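Local coordinates for protein 2-oxoglutarate-dependent dioxygenase DAO (PDB 6KUN) that probably catalyses the iron- and 2-oxoglutarate-dependent oxidation of the plant hormone indole-3-acetic acid to inactive 2-oxoindole-3-acetic acid, at residues B[276-279]-B[280-284]; B[123-126]-B[127-131]; B[287-290]-B[291-295]; B[65-68]-B[69-72]. All coordinates share one frame; numbering follows the deposited sequence. Where two conformers were deposited one is given.

Along the chain the order is contact 4, contact 2, contact 1, contact 3. Contacts 1 and 3 belong together: helix 277-287 carries the first, and the loop after it carries the second. Their centres are about 10 Å apart, they touch, and both reach the bound indole-3-acetic acid. Contact 2 lies on the long helix 111-138, packed against strands of the mixed sheet, with its centre about 24 Å from that of contact 1. Contact 4 spans the end of helix 61-66 and the loop after it, about 25 Å from contacts 1 and 2 and 30 Å from contact 3, between centres. The C-terminal pair lines the auxin pocket, while contacts 2 and 4 are structural packing.

Contact 1: residues B[276-279]-B[280-284]; sequences KYDD and YRRLR. With IAC (1H-indol-3-ylacetic acid), chain H.
Tyr277 and Arg281 pack tightly, one helical turn apart. The aliphatic part of Arg281 lies over one face of the Tyr277 ring. CG of Arg281 sits 4.1 Å from the ring centroid, a CH-pi contact displaced toward the rim. Arg281 CD is 3.6 Å from Tyr277 CE2 and lies almost as near CZ and OH. With its CG anti to the backbone N (chi1 174°), Tyr277 brings the ring under this chain. Its OH is hydrogen-bonded to Ser176 OG. These residues open helix 277-287, after Lys276 at the N-cap position. Arg281 N donates to Tyr277 O at 2.9 Å. Arg281 and Arg284 line the auxin pocket of this jelly-roll dioxygenase. Arg281 borders the ligand's acetic acid arm, though the close detail is doubtful. Cut back to an alanine, Arg281 would probably leave the Tyr277 ring face uncovered and the ligand short of a positive charge. Arg284 turns the edge of its guanidinium to the indole and is buried, with Asp217 and Thr174 O as partners. The other flank is looser. There Asp278 OD1 reaches Arg281 NH1 through a water, weakly held by NH1. Exposed Asp279 keeps OD1 5.0 Å from Arg282 NE.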
# COMPACT_ATOMS: atom_id res chain seq x y z
N LYS B 276 34.69 19.67 -8.93
CA LYS B 276 34.20 18.48 -9.61
C LYS B 276 33.50 17.58 -8.60
O LYS B 276 34.06 17.25 -7.55
CB LYS B 276 35.38 17.72 -10.23
CG LYS B 276 36.08 18.48 -11.37
CD LYS B 276 35.19 18.61 -12.61
CE LYS B 276 36.01 18.92 -13.87
NZ LYS B 276 37.16 17.97 -14.05
N TYR B 277 32.28 17.15 -8.96
CA TYR B 277 31.50 16.32 -8.06
C TYR B 277 32.26 15.06 -7.65
O TYR B 277 32.30 14.70 -6.45
CB TYR B 277 30.19 15.95 -8.75
CG TYR B 277 29.38 14.97 -7.96
CD1 TYR B 277 28.92 15.32 -6.70
CD2 TYR B 277 29.06 13.70 -8.46
CE1 TYR B 277 28.19 14.44 -5.95
CE2 TYR B 277 28.30 12.83 -7.72
CZ TYR B 277 27.87 13.19 -6.46
OH TYR B 277 27.11 12.31 -5.70
N ASP B 278 32.89 14.41 -8.62
CA ASP B 278 33.73 13.26 -8.35
C ASP B 278 34.73 13.56 -7.24
O ASP B 278 34.86 12.79 -6.29
CB ASP B 278 34.47 12.82 -9.62
CG ASP B 278 35.11 11.46 -9.48
OD1 ASP B 278 34.37 10.46 -9.36
OD2 ASP B 278 36.36 11.38 -9.50
N ASP B 279 35.44 14.68 -7.37
CA ASP B 279 36.41 15.08 -6.35
C ASP B 279 35.74 15.30 -5.00
O ASP B 279 36.33 15.03 -3.95
CB ASP B 279 37.15 16.34 -6.78
CG ASP B 279 38.10 16.10 -7.96
OD1 ASP B 279 38.39 14.93 -8.27
OD2 ASP B 279 38.52 17.11 -8.59
N TYR B 280 34.52 15.84 -4.99
CA TYR B 280 33.86 16.04 -3.71
C TYR B 280 33.51 14.71 -3.06
O TYR B 280 33.66 14.55 -1.85
CB TYR B 280 32.60 16.92 -3.88
CG TYR B 280 31.92 17.14 -2.57
CD1 TYR B 280 32.56 17.80 -1.52
CD2 TYR B 280 30.65 16.63 -2.35
CE1 TYR B 280 31.93 17.94 -0.30
CE2 TYR B 280 30.03 16.77 -1.15
CZ TYR B 280 30.67 17.43 -0.13
OH TYR B 280 30.01 17.54 1.05
N ARG B 281 33.08 13.72 -3.87
CA ARG B 281 32.85 12.37 -3.33
C ARG B 281 34.11 11.78 -2.71
O ARG B 281 34.05 11.20 -1.62
CB ARG B 281 32.34 11.45 -4.44
CG ARG B 281 30.92 11.70 -4.84
CD ARG B 281 30.44 10.65 -5.84
NE ARG B 281 30.47 9.29 -5.32
CZ ARG B 281 30.39 8.20 -6.09
NH1 ARG B 281 30.29 8.34 -7.39
NH2 ARG B 281 30.42 7.00 -5.54
N ARG B 282 35.24 11.89 -3.41
CA ARG B 282 36.52 11.48 -2.84
C ARG B 282 36.75 12.12 -1.49
O ARG B 282 37.13 11.45 -0.52
CB ARG B 282 37.66 11.88 -3.77
CG ARG B 282 37.69 11.23 -5.11
CD ARG B 282 38.95 11.69 -5.88
NE ARG B 282 40.18 11.40 -5.15
CZ ARG B 282 40.92 10.31 -5.33
NH1 ARG B 282 40.56 9.40 -6.22
NH2 ARG B 282 42.02 10.11 -4.63
N LEU B 283 36.54 13.45 -1.42
CA LEU B 283 36.79 14.19 -0.19
C LEU B 283 35.90 13.70 0.95
O LEU B 283 36.37 13.62 2.09
CB LEU B 283 36.57 15.68 -0.44
CG LEU B 283 36.98 16.66 0.68
CD1 LEU B 283 38.47 16.74 0.83
CD2 LEU B 283 36.37 18.05 0.40
N ARG B 284 34.63 13.39 0.69
CA ARG B 284 33.79 12.79 1.72
C ARG B 284 34.37 11.44 2.15
O ARG B 284 34.50 11.15 3.35
CB ARG B 284 32.34 12.62 1.23
CG ARG B 284 31.53 13.96 1.19
CD ARG B 284 30.11 13.83 0.53
NE ARG B 284 29.34 12.72 1.08
CZ ARG B 284 28.20 12.82 1.78
NH1 ARG B 284 27.67 13.97 2.04
NH2 ARG B 284 27.61 11.70 2.20
C IAC H . 29.20 9.55 -0.38
C1 IAC H . 29.20 8.28 -0.85
C2 IAC H . 29.53 7.20 -0.01
C3 IAC H . 29.83 7.43 1.31
C4 IAC H . 29.82 8.72 1.80
C5 IAC H . 29.53 9.76 0.95
C7 IAC H . 28.87 8.34 -2.15
C8 IAC H . 28.66 9.66 -2.51
C17 IAC H . 28.72 7.27 -3.24
C18 IAC H . 27.37 6.58 -3.19
N IAC H . 28.87 10.41 -1.40
O2 IAC H . 27.32 5.35 -3.47
O3 IAC H . 26.32 7.22 -2.90
O HOH W 1 31.65 10.14 -8.98

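Contact 2: residues B[123-126]-B[127-131]; sequences RMHS and LIVDV
The imidazole of His125 has a methyl group of Val129 over one face. CG2 of Val129 stands 3.6 Å above the ring plane and 3.9 Å from the centroid, which makes a CH-pi contact. The methyl is offset toward the rim, and NE2 of His125 is the ring atom nearest to Val129 CG2, at 3.6 Å. Outside the two segments, Ala95 and Gln147 also touch the His125 side chain. Two torsions set up the pair. His125 has CG anti to its own N (chi1 178°), which swings the ring along the helix toward the next turn. Val129 has CG2 beside its own N, so this methyl points back at the preceding turn, where it also lies 3.3 Å from His125 O. The backbone joins the same two residues, since Val129 N donates to His125 O at 3.1 Å. The bonds from Leu127 N to Arg123 O, Ile128 N to Met124 O and Asp130 N to Ser126 O continue this regular alpha-helical pattern. Ile128 packs closely too, with CG2 3.2 Å from His125 O. Ser126 is on the exposed flank, and Asp130 pairs with Lys134 further along the helix. All this lies within the long helix 111-138. Its buried flank rests on the larger, mixed sheet of the jelly-roll core: Met124 and Ile128 touch strand 242-249, Leu127 and Ile128 touch strand 179-183, and Met124, Leu127 and Val131 touch strand 211-215.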
# COMPACT_ATOMS: atom_id res chain seq x y z
N ARG B 123 10.42 6.41 -15.22
CA ARG B 123 9.45 7.36 -14.70
C ARG B 123 10.04 8.18 -13.55
O ARG B 123 9.80 9.40 -13.44
CB ARG B 123 8.18 6.65 -14.25
CG ARG B 123 7.47 5.91 -15.36
CD ARG B 123 7.08 6.84 -16.45
NE ARG B 123 6.23 7.90 -15.92
CZ ARG B 123 4.92 7.80 -15.80
NH1 ARG B 123 4.30 6.68 -16.19
NH2 ARG B 123 4.22 8.81 -15.31
N MET B 124 10.81 7.54 -12.69
CA MET B 124 11.47 8.27 -11.62
C MET B 124 12.48 9.26 -12.16
O MET B 124 12.67 10.35 -11.58
CB MET B 124 12.16 7.29 -10.69
CG MET B 124 11.25 6.46 -9.87
SD MET B 124 11.29 7.02 -8.17
CE MET B 124 12.63 6.07 -7.55
N HIS B 125 13.14 8.92 -13.27
CA HIS B 125 14.06 9.89 -13.85
C HIS B 125 13.31 11.15 -14.31
O HIS B 125 13.73 12.27 -14.02
CB HIS B 125 14.81 9.28 -15.02
CG HIS B 125 15.72 10.25 -15.67
ND1 HIS B 125 15.54 10.71 -16.95
CD2 HIS B 125 16.79 10.91 -15.18
CE1 HIS B 125 16.47 11.59 -17.23
NE2 HIS B 125 17.26 11.71 -16.18
N SER B 126 12.20 10.97 -15.05
CA SER B 126 11.40 12.11 -15.49
C SER B 126 10.92 12.93 -14.29
O SER B 126 10.90 14.17 -14.35
CB SER B 126 10.19 11.61 -16.29
OG SER B 126 10.58 11.02 -17.52
N LEU B 127 10.55 12.25 -13.21
CA LEU B 127 10.08 12.95 -12.02
C LEU B 127 11.18 13.83 -11.46
O LEU B 127 10.96 15.01 -11.21
CB LEU B 127 9.55 11.96 -11.00
CG LEU B 127 9.05 12.52 -9.66
CD1 LEU B 127 7.98 13.58 -9.86
CD2 LEU B 127 8.54 11.38 -8.80
N ILE B 128 12.38 13.30 -11.29
CA ILE B 128 13.40 14.07 -10.57
C ILE B 128 13.86 15.23 -11.45
O ILE B 128 14.20 16.29 -10.93
CB ILE B 128 14.54 13.15 -10.12
CG1 ILE B 128 15.40 13.71 -8.98
CG2 ILE B 128 15.42 12.77 -11.32
CD1 ILE B 128 14.82 14.83 -8.18
N VAL B 129 13.84 15.05 -12.77
CA VAL B 129 14.14 16.16 -13.67
C VAL B 129 13.08 17.26 -13.55
O VAL B 129 13.40 18.44 -13.46
CB VAL B 129 14.27 15.64 -15.11
CG1 VAL B 129 14.33 16.78 -16.12
CG2 VAL B 129 15.51 14.75 -15.25
N ASP B 130 11.80 16.87 -13.52
CA ASP B 130 10.70 17.81 -13.35
C ASP B 130 10.81 18.55 -12.02
O ASP B 130 10.71 19.79 -11.96
CB ASP B 130 9.35 17.09 -13.47
CG ASP B 130 8.16 18.05 -13.41
OD1 ASP B 130 8.17 19.09 -14.10
OD2 ASP B 130 7.19 17.76 -12.69
N VAL B 131 11.06 17.81 -10.94
CA VAL B 131 11.29 18.44 -9.65
C VAL B 131 12.47 19.41 -9.71
O VAL B 131 12.38 20.57 -9.28
CB VAL B 131 11.47 17.37 -8.57
CG1 VAL B 131 11.87 18.05 -7.26
CG2 VAL B 131 10.20 16.56 -8.39

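Contact 3: residues B[287-290]-B[291-295]; sequences TGER and AGEAL. With IAC (1H-indol-3-ylacetic acid), chain H.
The auxin pocket is bordered by Arg290, and right beside it Glu289 packs on Glu293 and Ala294 in the turn that follows helix 277-287. C3 of the indole-3-acetic acid lies over one face of the Arg290 guanidinium. The detail of that meeting is doubtful, because Arg290 NH2 is modelled only 1.9 Å from C4 of the ligand. Thr287 OG1 accepts from Glu289 N at 3.1 Å, an ST turn that closes the helix end, next to Gly288 with its positive phi. OG1 is also hydrogen-bonded to Leu283 O, one turn back in the helix. The chain of Glu289 is extended beyond CG, which carries OE1 to 3.2 Å from Ala294 CA. Arg297 is its salt-bridge partner. Glu293 bends at chi2 (93°) and folds its carboxylate back over the turn. Its OE2 takes Ala291 N at 3.0 Å, from above the carboxylate plane, and lies 3.4 Å from Glu289 CB. The carboxylate planes of Glu289 and Glu293 are 27° apart; their like charges stay separated, OE1 of Glu289 5.2 Å from OE2 of Glu293. A water accepts from Arg290 N at 2.9 Å and donates to Glu293 OE1 and to Gly288 O. With a shorter alanine at Glu289, Arg297 would probably lose its charge mate and a gap would open beside Ala294. Arg290 O is hydrogen-bonded to Thr174 OG1, next to the predicted iron ligands His173 and Asp175. Ala294 and Leu295 pack on Tyr280 of helix 277-287, and Leu295 also touches helix 217-222.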
# COMPACT_ATOMS: atom_id res chain seq x y z
N THR B 287 37.79 12.06 4.21
CA THR B 287 37.64 12.71 5.50
C THR B 287 36.64 12.01 6.42
O THR B 287 36.61 12.29 7.62
CB THR B 287 37.16 14.17 5.38
OG1 THR B 287 35.89 14.19 4.70
CG2 THR B 287 38.17 15.04 4.64
N GLY B 288 35.80 11.13 5.88
CA GLY B 288 34.66 10.61 6.60
C GLY B 288 33.59 11.62 6.92
O GLY B 288 32.72 11.37 7.76
N GLU B 289 33.62 12.79 6.30
CA GLU B 289 32.65 13.85 6.58
C GLU B 289 31.50 13.63 5.60
O GLU B 289 31.61 14.00 4.42
CB GLU B 289 33.28 15.23 6.45
CG GLU B 289 34.37 15.46 7.52
CD GLU B 289 35.11 16.78 7.40
OE1 GLU B 289 35.11 17.42 6.33
OE2 GLU B 289 35.72 17.20 8.42
N ARG B 290 30.42 13.02 6.06
CA ARG B 290 29.32 12.64 5.18
C ARG B 290 28.02 13.41 5.43
O ARG B 290 27.00 13.12 4.81
CB ARG B 290 29.06 11.14 5.27
CG ARG B 290 30.32 10.28 5.18
CD ARG B 290 30.00 8.88 4.70
NE ARG B 290 31.20 8.05 4.59
CZ ARG B 290 31.94 7.96 3.48
NH1 ARG B 290 33.02 7.18 3.47
NH2 ARG B 290 31.60 8.63 2.40
N ALA B 291 28.06 14.37 6.35
CA ALA B 291 26.89 15.17 6.65
C ALA B 291 27.06 16.61 6.20
O ALA B 291 26.47 17.52 6.78
CB ALA B 291 26.59 15.12 8.14
N GLY B 292 27.84 16.84 5.15
CA GLY B 292 28.03 18.17 4.61
C GLY B 292 29.19 18.95 5.20
O GLY B 292 29.53 20.02 4.67
N GLU B 293 29.83 18.45 6.26
CA GLU B 293 30.94 19.19 6.86
C GLU B 293 32.02 19.45 5.83
O GLU B 293 32.67 20.50 5.84
CB GLU B 293 31.53 18.43 8.05
CG GLU B 293 30.49 17.86 9.03
CD GLU B 293 30.13 16.43 8.66
OE1 GLU B 293 29.86 15.64 9.57
OE2 GLU B 293 30.17 16.12 7.44
N ALA B 294 32.25 18.50 4.92
CA ALA B 294 33.32 18.65 3.95
C ALA B 294 33.10 19.83 3.01
O ALA B 294 34.05 20.30 2.39
CB ALA B 294 33.49 17.37 3.14
N LEU B 295 31.87 20.32 2.86
CA LEU B 295 31.72 21.50 2.01
C LEU B 295 32.46 22.71 2.56
O LEU B 295 32.78 23.63 1.81
CB LEU B 295 30.26 21.89 1.82
CG LEU B 295 29.48 21.13 0.76
CD1 LEU B 295 28.07 21.75 0.70
CD2 LEU B 295 30.13 21.14 -0.60
C IAC H . 29.20 9.55 -0.38
C1 IAC H . 29.20 8.28 -0.85
C2 IAC H . 29.53 7.20 -0.01
C3 IAC H . 29.83 7.43 1.31
C4 IAC H . 29.82 8.72 1.80
C5 IAC H . 29.53 9.76 0.95
C7 IAC H . 28.87 8.34 -2.15
C8 IAC H . 28.66 9.66 -2.51
C17 IAC H . 28.72 7.27 -3.24
C18 IAC H . 27.37 6.58 -3.19
N IAC H . 28.87 10.41 -1.40
O2 IAC H . 27.32 5.35 -3.47
O3 IAC H . 26.32 7.22 -2.90
O HOH W 2 30.14 12.86 8.95

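Contact 4: residues B[65-68]-B[69-72]; sequences RRNA and DIIP
Ile70 folds back on Arg66 and Asn67, and its side chain carries the contact. From CB two branches leave. CG2 makes the closer contacts: it lies 3.4 Å from Arg66 O and 3.7 Å from Asn67 CA. The other branch begins at CG1, which takes the crowded position between the backbone N and the carbonyl carbon (chi1 48°). This puts CG1 3.8 Å from Asn67 O. At the tip, CD1 is 4.1 Å from Asn67 O and 4.3 Å from Asn67 OD1. All of these are van der Waals contacts. The fold here is the exit from helix 61-66, in the N-terminal part of the dioxygenase. Ala68 N still donates to Arg65 O at 3.0 Å, a last tight turn. Asp69 then takes a left-handed backbone (phi 64°, psi 36°), and the chain kinks there, which turns the Ile70 side chain to the helix end. Asn67 is buried, and its OD1 accepts from Asp108 N. Ile70 packs on Phe103 and Leu107. On the outer side Asp69 is exposed, and a water donates both to its OD2, at 2.7 Å, and to Ala68 O. Arg66 points away from the turn and pairs with Asp62 and Asp108.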
# COMPACT_ATOMS: atom_id res chain seq x y z
N ARG B 65 23.48 -12.98 -6.54
CA ARG B 65 24.88 -12.86 -6.93
C ARG B 65 25.05 -12.77 -8.44
O ARG B 65 25.91 -12.04 -8.95
CB ARG B 65 25.69 -14.04 -6.39
CG ARG B 65 26.81 -13.64 -5.43
CD ARG B 65 28.20 -13.91 -6.00
NE ARG B 65 28.57 -15.32 -5.92
CZ ARG B 65 28.80 -15.98 -4.78
NH1 ARG B 65 28.67 -15.36 -3.61
NH2 ARG B 65 29.14 -17.27 -4.82
N ARG B 66 24.23 -13.52 -9.19
CA ARG B 66 24.27 -13.33 -10.64
C ARG B 66 23.86 -11.92 -11.06
O ARG B 66 24.12 -11.53 -12.21
CB ARG B 66 23.37 -14.37 -11.30
CG ARG B 66 23.94 -15.81 -11.16
CD ARG B 66 23.34 -16.77 -12.16
NE ARG B 66 21.91 -17.00 -11.95
CZ ARG B 66 21.39 -17.68 -10.92
NH1 ARG B 66 22.20 -18.19 -10.00
NH2 ARG B 66 20.08 -17.83 -10.82
N ASN B 67 23.28 -11.13 -10.16
CA ASN B 67 22.90 -9.76 -10.46
C ASN B 67 23.93 -8.76 -10.01
O ASN B 67 23.70 -7.55 -10.13
CB ASN B 67 21.54 -9.48 -9.81
CG ASN B 67 20.42 -10.04 -10.63
OD1 ASN B 67 20.36 -9.83 -11.85
ND2 ASN B 67 19.49 -10.74 -9.97
N ALA B 68 25.07 -9.21 -9.51
CA ALA B 68 26.15 -8.29 -9.15
C ALA B 68 26.98 -7.96 -10.38
O ALA B 68 27.34 -8.85 -11.15
CB ALA B 68 27.04 -8.89 -8.07
N ASP B 69 27.27 -6.68 -10.56
CA ASP B 69 28.14 -6.22 -11.64
C ASP B 69 27.56 -6.50 -13.02
O ASP B 69 28.29 -6.74 -13.98
CB ASP B 69 29.53 -6.84 -11.48
CG ASP B 69 30.14 -6.57 -10.09
OD1 ASP B 69 30.34 -5.38 -9.74
OD2 ASP B 69 30.39 -7.55 -9.35
N ILE B 70 26.24 -6.40 -13.18
CA ILE B 70 25.67 -6.77 -14.48
C ILE B 70 25.97 -5.70 -15.51
O ILE B 70 26.03 -5.99 -16.71
CB ILE B 70 24.17 -7.08 -14.38
CG1 ILE B 70 23.41 -6.01 -13.61
CG2 ILE B 70 23.96 -8.48 -13.78
CD1 ILE B 70 21.87 -6.23 -13.59
N ILE B 71 26.12 -4.44 -15.08
CA ILE B 71 26.80 -3.42 -15.89
C ILE B 71 27.84 -2.76 -15.01
O ILE B 71 27.76 -2.80 -13.77
CB ILE B 71 25.84 -2.35 -16.47
CG1 ILE B 71 25.20 -1.53 -15.36
CG2 ILE B 71 24.75 -2.97 -17.30
CD1 ILE B 71 24.37 -0.38 -15.86
N PRO B 72 28.85 -2.16 -15.60
CA PRO B 72 30.03 -1.77 -14.82
C PRO B 72 29.65 -0.92 -13.63
O PRO B 72 29.00 0.12 -13.79
CB PRO B 72 30.87 -0.99 -15.84
CG PRO B 72 30.46 -1.54 -17.14
CD PRO B 72 28.98 -1.76 -17.01
O HOH W 3 30.24 -9.98 -10.62